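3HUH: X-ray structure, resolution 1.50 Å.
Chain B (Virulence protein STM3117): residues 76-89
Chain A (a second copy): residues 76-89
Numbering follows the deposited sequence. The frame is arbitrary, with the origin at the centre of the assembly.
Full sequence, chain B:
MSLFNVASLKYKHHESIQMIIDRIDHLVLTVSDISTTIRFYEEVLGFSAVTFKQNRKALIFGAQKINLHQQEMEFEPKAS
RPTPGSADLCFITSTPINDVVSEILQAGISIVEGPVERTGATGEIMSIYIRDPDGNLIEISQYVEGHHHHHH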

# COMPACT_ATOMS: atom_id res chain seq x y z
N GLU B 76 3.44 13.89 11.05
CA GLU B 76 4.89 13.71 10.94
C GLU B 76 5.35 12.55 11.83
O GLU B 76 4.88 12.41 12.95
CB GLU B 76 5.60 15.00 11.34
CG GLU B 76 7.11 14.97 11.21
CD GLU B 76 7.74 16.32 11.49
OE1 GLU B 76 7.43 17.28 10.74
OE2 GLU B 76 8.54 16.43 12.44
N PRO B 77 6.26 11.71 11.32
CA PRO B 77 6.88 11.77 9.99
C PRO B 77 5.88 11.35 8.91
O PRO B 77 4.85 10.76 9.22
CB PRO B 77 8.04 10.80 10.11
CG PRO B 77 7.47 9.73 10.99
CD PRO B 77 6.76 10.53 12.07
N LYS B 78 6.20 11.67 7.66
CA LYS B 78 5.33 11.32 6.54
C LYS B 78 6.14 11.16 5.26
O LYS B 78 7.37 11.30 5.27
CB LYS B 78 4.26 12.40 6.33
CG LYS B 78 4.83 13.80 6.15
CD LYS B 78 3.72 14.84 6.01
CE LYS B 78 4.29 16.23 5.81
NZ LYS B 78 5.17 16.29 4.61
N ALA B 79 5.46 10.84 4.17
CA ALA B 79 6.12 10.67 2.88
C ALA B 79 6.85 11.96 2.51
O ALA B 79 6.42 13.05 2.90
CB ALA B 79 5.08 10.33 1.80
N SER B 80 7.94 11.84 1.77
CA SER B 80 8.70 13.03 1.37
C SER B 80 7.84 13.93 0.50
O SER B 80 8.02 15.15 0.49
CB SER B 80 9.96 12.63 0.59
OG SER B 80 9.64 12.16 -0.70
N ARG B 81 6.91 13.33 -0.24
CA ARG B 81 6.02 14.08 -1.13
C ARG B 81 4.56 13.63 -0.97
O ARG B 81 4.03 12.93 -1.83
CB ARG B 81 6.48 13.91 -2.58
CG ARG B 81 7.92 14.37 -2.82
CD ARG B 81 8.51 13.85 -4.13
NE ARG B 81 7.83 14.39 -5.31
CZ ARG B 81 8.12 14.04 -6.56
NH1 ARG B 81 9.07 13.15 -6.79
NH2 ARG B 81 7.46 14.59 -7.57
N PRO B 82 3.91 14.02 0.13
CA PRO B 82 2.51 13.63 0.37
C PRO B 82 1.70 14.15 -0.82
O PRO B 82 1.68 15.36 -1.08
CB PRO B 82 2.17 14.35 1.67
CG PRO B 82 3.50 14.44 2.37
CD PRO B 82 4.41 14.85 1.24
N THR B 83 1.04 13.25 -1.52
CA THR B 83 0.30 13.64 -2.72
C THR B 83 -1.05 12.95 -2.89
O THR B 83 -1.11 11.73 -3.01
CB THR B 83 1.15 13.32 -3.97
OG1 THR B 83 2.45 13.91 -3.83
CG2 THR B 83 0.47 13.86 -5.22
N PRO B 84 -2.15 13.72 -2.90
CA PRO B 84 -3.46 13.11 -3.08
C PRO B 84 -3.53 12.50 -4.48
O PRO B 84 -3.04 13.10 -5.45
CB PRO B 84 -4.42 14.30 -2.94
CG PRO B 84 -3.68 15.21 -2.00
CD PRO B 84 -2.27 15.14 -2.53
N GLY B 85 -4.12 11.31 -4.59
CA GLY B 85 -4.25 10.67 -5.89
C GLY B 85 -3.02 9.94 -6.40
O GLY B 85 -2.97 9.55 -7.57
N SER B 86 -2.03 9.75 -5.53
CA SER B 86 -0.78 9.09 -5.90
C SER B 86 -0.74 7.60 -5.53
O SER B 86 0.28 6.93 -5.75
CB SER B 86 0.40 9.79 -5.22
OG SER B 86 0.30 9.71 -3.80
N ALA B 87 -1.83 7.09 -4.98
CA ALA B 87 -1.87 5.69 -4.59
C ALA B 87 -2.41 4.80 -5.71
O ALA B 87 -3.28 5.20 -6.48
CB ALA B 87 -2.72 5.52 -3.34
N ASP B 88 -1.88 3.58 -5.76
CA ASP B 88 -2.24 2.57 -6.76
C ASP B 88 -2.28 1.29 -5.92
O ASP B 88 -1.24 0.66 -5.69
CB ASP B 88 -1.13 2.49 -7.80
CG ASP B 88 -1.48 1.61 -8.97
OD1 ASP B 88 -2.25 0.64 -8.77
OD2 ASP B 88 -0.98 1.87 -10.09
N LEU B 89 -3.48 0.91 -5.48
CA LEU B 89 -3.66 -0.22 -4.58
C LEU B 89 -4.55 -1.35 -5.08
O LEU B 89 -5.49 -1.12 -5.83
CB LEU B 89 -4.27 0.26 -3.26
CG LEU B 89 -3.75 1.56 -2.64
CD1 LEU B 89 -4.64 1.96 -1.47
CD2 LEU B 89 -2.31 1.36 -2.19
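Chain A, residues 76-89: EPKASRPTPGSADL

Chain A lies against chain B as a near-symmetric, antiparallel mate: Arg A81 faces Ser B86, Ser A86 faces Arg B81, and the CA atoms of each pair are 4.7 Å apart. Both stretches are mostly loop, with a type II turn at Thr A83 to Ser A86 and at Thr B83 to Ser B86, and they enter a strand at Asp A88 and Asp B88. Gly A85, at phi 81°, takes a turn position where a CB would jam against the preceding carbonyl and also clash with Ser B80 OG. Gly A85 O accepts from Arg B81 N at 2.9 Å, as Gly B85 O does from Arg A81 N at 2.9 Å.

With chi1 p, Ser A86 OG folds back to donate to Thr A83 O at 2.7 Å; with chi1 m, Thr A83 OG1 donates to Arg A81 O at 2.8 Å. At this rotamer Thr A83 CG2 packs over one face of the Arg B81 guanidinium, 3.5 Å from Arg B81 CZ. Arg A81 repeats the m, t, p course of Arg B81, bringing Arg A81 CD 3.3 Å from Pro B84 O. Small Ala A79 fits the close backbone, its CB 3.4 Å from Ala B87 O. Asp A88, chi1 t, reaches Ala B79 N through a water, which lies 2.8 Å from Asp A88 OD2 and 3.1 Å from Ala B79 N.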

# COMPACT_ATOMS: atom_id res chain seq x y z
N GLU A 76 -0.24 1.39 -17.67
CA GLU A 76 -1.62 1.86 -17.46
C GLU A 76 -2.61 0.71 -17.22
O GLU A 76 -2.42 -0.40 -17.72
CB GLU A 76 -2.06 2.65 -18.69
CG GLU A 76 -1.07 3.71 -19.15
CD GLU A 76 -1.45 5.11 -18.71
OE1 GLU A 76 -0.69 6.06 -19.02
OE2 GLU A 76 -2.51 5.26 -18.06
N PRO A 77 -3.68 0.97 -16.44
CA PRO A 77 -3.98 2.24 -15.78
C PRO A 77 -3.06 2.42 -14.57
O PRO A 77 -2.46 1.45 -14.10
CB PRO A 77 -5.44 2.07 -15.38
CG PRO A 77 -5.49 0.63 -15.01
CD PRO A 77 -4.72 -0.03 -16.14
N LYS A 78 -2.97 3.65 -14.07
CA LYS A 78 -2.11 3.94 -12.93
C LYS A 78 -2.75 5.03 -12.06
O LYS A 78 -3.86 5.50 -12.35
CB LYS A 78 -0.74 4.42 -13.43
CG LYS A 78 -0.83 5.66 -14.31
CD LYS A 78 0.48 5.96 -15.04
CE LYS A 78 0.38 7.28 -15.79
NZ LYS A 78 1.62 7.60 -16.55
N ALA A 79 -2.06 5.42 -11.00
CA ALA A 79 -2.58 6.47 -10.11
C ALA A 79 -2.82 7.75 -10.91
O ALA A 79 -2.19 7.96 -11.95
CB ALA A 79 -1.57 6.73 -8.99
N SER A 80 -3.73 8.60 -10.45
CA SER A 80 -3.99 9.84 -11.17
C SER A 80 -2.76 10.76 -11.16
O SER A 80 -2.52 11.50 -12.11
CB SER A 80 -5.19 10.57 -10.56
OG SER A 80 -6.40 9.97 -10.99
N ARG A 81 -1.98 10.70 -10.09
CA ARG A 81 -0.78 11.52 -9.97
C ARG A 81 0.40 10.67 -9.47
O ARG A 81 0.81 10.77 -8.32
CB ARG A 81 -1.04 12.68 -9.01
CG ARG A 81 -2.12 13.65 -9.50
CD ARG A 81 -2.61 14.60 -8.39
NE ARG A 81 -1.60 15.55 -7.94
CZ ARG A 81 -1.78 16.43 -6.96
NH1 ARG A 81 -2.94 16.48 -6.32
NH2 ARG A 81 -0.81 17.27 -6.62
N PRO A 82 0.96 9.81 -10.35
CA PRO A 82 2.09 8.94 -10.00
C PRO A 82 3.21 9.84 -9.49
O PRO A 82 3.67 10.73 -10.20
CB PRO A 82 2.44 8.29 -11.34
CG PRO A 82 1.14 8.29 -12.08
CD PRO A 82 0.61 9.67 -11.77
N THR A 83 3.67 9.58 -8.27
CA THR A 83 4.69 10.42 -7.67
C THR A 83 5.72 9.68 -6.83
O THR A 83 5.38 9.04 -5.83
CB THR A 83 4.01 11.48 -6.76
OG1 THR A 83 3.03 12.21 -7.50
CG2 THR A 83 5.05 12.44 -6.18
N PRO A 84 7.00 9.76 -7.22
CA PRO A 84 8.02 9.07 -6.42
C PRO A 84 8.09 9.74 -5.05
O PRO A 84 7.99 10.96 -4.95
CB PRO A 84 9.30 9.31 -7.23
CG PRO A 84 8.80 9.36 -8.64
CD PRO A 84 7.55 10.22 -8.50
N GLY A 85 8.22 8.93 -3.99
CA GLY A 85 8.30 9.48 -2.65
C GLY A 85 6.98 9.84 -1.99
O GLY A 85 6.96 10.48 -0.94
N SER A 86 5.87 9.42 -2.59
CA SER A 86 4.54 9.71 -2.06
C SER A 86 3.96 8.59 -1.19
O SER A 86 2.86 8.74 -0.64
CB SER A 86 3.57 10.01 -3.21
OG SER A 86 3.38 8.88 -4.04
N ALA A 87 4.68 7.48 -1.07
CA ALA A 87 4.20 6.36 -0.27
C ALA A 87 4.61 6.46 1.20
O ALA A 87 5.68 6.96 1.53
CB ALA A 87 4.70 5.04 -0.86
N ASP A 88 3.72 5.95 2.05
CA ASP A 88 3.89 5.93 3.50
C ASP A 88 3.33 4.55 3.87
O ASP A 88 2.12 4.39 3.99
CB ASP A 88 3.04 7.05 4.12
CG ASP A 88 3.29 7.23 5.59
OD1 ASP A 88 3.69 6.25 6.26
OD2 ASP A 88 3.06 8.36 6.08
N LEU A 89 4.23 3.58 4.03
CA LEU A 89 3.86 2.19 4.27
C LEU A 89 4.41 1.59 5.55
O LEU A 89 5.52 1.89 5.96
CB LEU A 89 4.36 1.33 3.11
CG LEU A 89 4.26 1.88 1.69
CD1 LEU A 89 4.97 0.95 0.73
CD2 LEU A 89 2.79 2.04 1.30
O HOH W 1 0.50 4.16 -10.17
O HOH W 2 2.64 7.17 -7.15
O HOH W 3 1.03 10.58 -0.49
O HOH W 4 0.20 7.59 -1.70
O HOH W 5 2.54 6.12 -3.80
O HOH W 6 2.43 10.29 4.21